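Local coordinates for terminal oxygenase component of carbazole (Janthinobacterium sp., PDB 6LLM) that catalyses, as part of carbazole 1,9a-dioxygenase, the angular dioxygenation of carbazole at C-9a and the adjacent C-1, at the biphenyl-2,3-diol site. Residues are numbered along the deposited sequence; one frame, centred on the assembly and turned at random.

The biphenyl-2,3-diol site. Residues 178, 183-184, 200, 259, 262, 270, 272, 275, 282, 284, 286, 329-330. With BPY (biphenyl-2,3-diol), chain B.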
# COMPACT_ATOMS: atom_id res chain seq x y z
N GLY A 178 -25.78 -13.14 -1.23
CA GLY A 178 -27.10 -12.98 -1.80
C GLY A 178 -27.87 -14.28 -1.82
O GLY A 178 -29.06 -14.26 -1.58
N HIS A 183 -28.50 -16.07 5.78
CA HIS A 183 -28.07 -14.70 5.99
C HIS A 183 -29.26 -13.76 6.22
O HIS A 183 -29.07 -12.62 6.58
CB HIS A 183 -27.18 -14.18 4.82
CG HIS A 183 -27.96 -13.44 3.79
ND1 HIS A 183 -28.69 -14.09 2.82
CD2 HIS A 183 -28.07 -12.12 3.52
CE1 HIS A 183 -29.28 -13.19 2.06
NE2 HIS A 183 -28.90 -12.02 2.49
N ILE A 184 -30.49 -14.25 6.01
CA ILE A 184 -31.70 -13.51 6.27
C ILE A 184 -31.72 -12.95 7.69
O ILE A 184 -32.31 -11.90 7.93
CB ILE A 184 -32.89 -14.43 5.95
CG1 ILE A 184 -34.23 -13.71 5.81
CG2 ILE A 184 -33.04 -15.58 6.96
CD1 ILE A 184 -35.28 -14.68 5.31
N LEU A 200 -40.83 -12.56 7.75
CA LEU A 200 -39.42 -12.82 7.48
C LEU A 200 -38.90 -13.68 8.60
O LEU A 200 -38.76 -13.20 9.71
CB LEU A 200 -38.65 -11.51 7.43
CG LEU A 200 -37.25 -11.62 6.82
CD1 LEU A 200 -37.33 -11.60 5.30
CD2 LEU A 200 -36.35 -10.52 7.32
N ALA A 259 -40.21 -13.58 -1.54
CA ALA A 259 -39.08 -14.45 -1.76
C ALA A 259 -39.48 -15.93 -1.73
O ALA A 259 -38.76 -16.72 -1.18
CB ALA A 259 -38.01 -14.15 -0.72
N ILE A 262 -35.94 -18.15 -5.27
CA ILE A 262 -34.63 -17.51 -5.21
C ILE A 262 -33.71 -18.34 -6.08
O ILE A 262 -33.64 -19.53 -5.89
CB ILE A 262 -34.12 -17.40 -3.77
CG1 ILE A 262 -35.13 -16.64 -2.88
CG2 ILE A 262 -32.74 -16.74 -3.74
CD1 ILE A 262 -34.88 -16.88 -1.42
N LEU A 270 -28.64 -12.76 -9.20
CA LEU A 270 -29.63 -13.28 -8.28
C LEU A 270 -31.00 -12.75 -8.71
O LEU A 270 -31.17 -11.55 -9.03
CB LEU A 270 -29.31 -12.78 -6.87
CG LEU A 270 -30.20 -13.35 -5.73
CD1 LEU A 270 -29.81 -14.77 -5.39
CD2 LEU A 270 -30.07 -12.50 -4.51
N VAL A 272 -34.86 -12.71 -7.02
CA VAL A 272 -35.71 -13.01 -5.87
C VAL A 272 -37.14 -12.60 -6.21
O VAL A 272 -37.39 -11.42 -6.49
CB VAL A 272 -35.25 -12.28 -4.61
CG1 VAL A 272 -36.10 -12.74 -3.44
CG2 VAL A 272 -33.79 -12.44 -4.36
N PHE A 275 -40.30 -9.74 -4.64
CA PHE A 275 -39.54 -8.93 -3.69
C PHE A 275 -39.34 -7.55 -4.30
O PHE A 275 -39.14 -7.48 -5.50
CB PHE A 275 -38.17 -9.57 -3.41
CG PHE A 275 -37.51 -9.03 -2.18
CD1 PHE A 275 -37.82 -9.56 -0.95
CD2 PHE A 275 -36.70 -7.91 -2.24
CE1 PHE A 275 -37.35 -8.94 0.20
CE2 PHE A 275 -36.17 -7.34 -1.09
CZ PHE A 275 -36.53 -7.84 0.13
N GLN A 282 -36.88 -8.81 -7.84
CA GLN A 282 -35.57 -8.19 -7.75
C GLN A 282 -34.59 -9.06 -8.54
O GLN A 282 -34.52 -10.27 -8.35
CB GLN A 282 -35.15 -8.02 -6.29
CG GLN A 282 -33.82 -7.29 -6.12
CD GLN A 282 -33.63 -6.59 -4.82
OE1 GLN A 282 -34.59 -6.18 -4.18
NE2 GLN A 282 -32.36 -6.41 -4.43
N GLU A 284 -30.37 -8.85 -9.21
CA GLU A 284 -29.19 -8.07 -8.86
C GLU A 284 -27.95 -8.82 -9.34
O GLU A 284 -27.84 -9.98 -9.16
CB GLU A 284 -29.07 -7.70 -7.39
CG GLU A 284 -29.23 -8.85 -6.42
CD GLU A 284 -29.20 -8.38 -4.97
OE1 GLU A 284 -29.73 -7.28 -4.69
OE2 GLU A 284 -28.47 -9.03 -4.12
N TYR A 286 -23.60 -8.95 -9.42
CA TYR A 286 -22.41 -8.63 -8.70
C TYR A 286 -21.27 -8.74 -9.73
O TYR A 286 -20.73 -9.82 -10.00
CB TYR A 286 -22.25 -9.58 -7.51
CG TYR A 286 -23.53 -9.92 -6.78
CD1 TYR A 286 -24.11 -9.06 -5.86
CD2 TYR A 286 -24.21 -11.09 -7.09
CE1 TYR A 286 -25.27 -9.41 -5.18
CE2 TYR A 286 -25.41 -11.40 -6.48
CZ TYR A 286 -25.91 -10.59 -5.49
OH TYR A 286 -27.10 -10.97 -4.89
N PHE A 329 -33.10 -2.19 2.80
CA PHE A 329 -32.92 -3.63 3.03
C PHE A 329 -31.48 -4.07 2.67
O PHE A 329 -30.77 -4.67 3.51
CB PHE A 329 -33.92 -4.43 2.24
CG PHE A 329 -34.01 -5.89 2.58
CD1 PHE A 329 -34.71 -6.32 3.70
CD2 PHE A 329 -33.35 -6.84 1.79
CE1 PHE A 329 -34.92 -7.67 3.91
CE2 PHE A 329 -33.49 -8.19 2.04
CZ PHE A 329 -34.28 -8.60 3.10
N ASN A 330 -31.00 -3.71 1.47
CA ASN A 330 -29.72 -4.23 0.96
C ASN A 330 -28.47 -3.54 1.51
O ASN A 330 -27.35 -4.10 1.35
CB ASN A 330 -29.73 -4.28 -0.56
CG ASN A 330 -30.72 -5.27 -1.15
OD1 ASN A 330 -31.51 -4.87 -1.99
ND2 ASN A 330 -30.70 -6.57 -0.77
CK1 BPY B . -33.84 -9.94 -1.39
CK2 BPY B . -33.23 -11.07 -0.82
CK3 BPY B . -31.79 -11.27 -1.14
CK4 BPY B . -31.12 -10.25 -2.03
CK5 BPY B . -31.87 -9.19 -2.52
CK6 BPY B . -33.17 -9.01 -2.15
CK7 BPY B . -33.94 -12.03 0.10
CK8 BPY B . -34.91 -11.52 1.01
CK9 BPY B . -35.54 -12.39 1.90
CKA BPY B . -35.25 -13.72 1.87
CKB BPY B . -34.28 -14.26 1.06
CKC BPY B . -33.61 -13.40 0.17
OK1 BPY B . -29.80 -10.43 -2.33
OK2 BPY B . -31.09 -12.37 -0.76
O HOH W 1 -27.53 -8.67 -1.69
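Biphenyl-2,3-diol, soaked into the substrate pocket beside the mononuclear iron of this Rieske oxygenase, resembles the product without its amino group and can be read as a product analogue. Hydrogen bonds hold its catechol end. Hydroxyl OK2 donates to the carbonyl O of Gly178 (2.9 Å), in plane on a lone pair; hydroxyl OK1 donates to the carboxylate OE2 of Glu284 (2.6 Å) from above the carboxylate plane. Glu284, CG in the crowded position (chi1 51°) and its chain then extended, suits a place demanding several acceptor sites: OE2 also takes the Tyr286 hydroxyl on its anti lone pair and touches a water that bridges to OK1. Its OE1 accepts from Gln282 NE2, which also donates to Asn330 OD1, straight at the hydrogen (172°) but from above the carbonyl plane. An alanine at Glu284 would remove the carboxylate, and would probably let the catechol end shift and leave Gln282 and Tyr286 less firmly placed. OK2 lies in plane at the edge of iron ligand His183, 3.5 Å from CE1.

Mostly apolar groups enclose the rings, with the Gln282 and Asn330 amides beside CK5. Phe275, CG anti to the backbone N, turns its face to the diol ring's edge (planes 82° apart), while Val272 CG2 lies over that ring's face. The slender CD1 tips of Ile184 and Ile262 and the compact Ala259 methyl fit around the distal phenyl; Phe329 CZ meets CK8 (3.6 Å).

Strands 261-265, 269-273 and 281-288 supply one wall; helix 171-178 brings Gly178 to the OK2 flank, and the short helix 181-187 brings His183 to that side and Ile184 across from the strands.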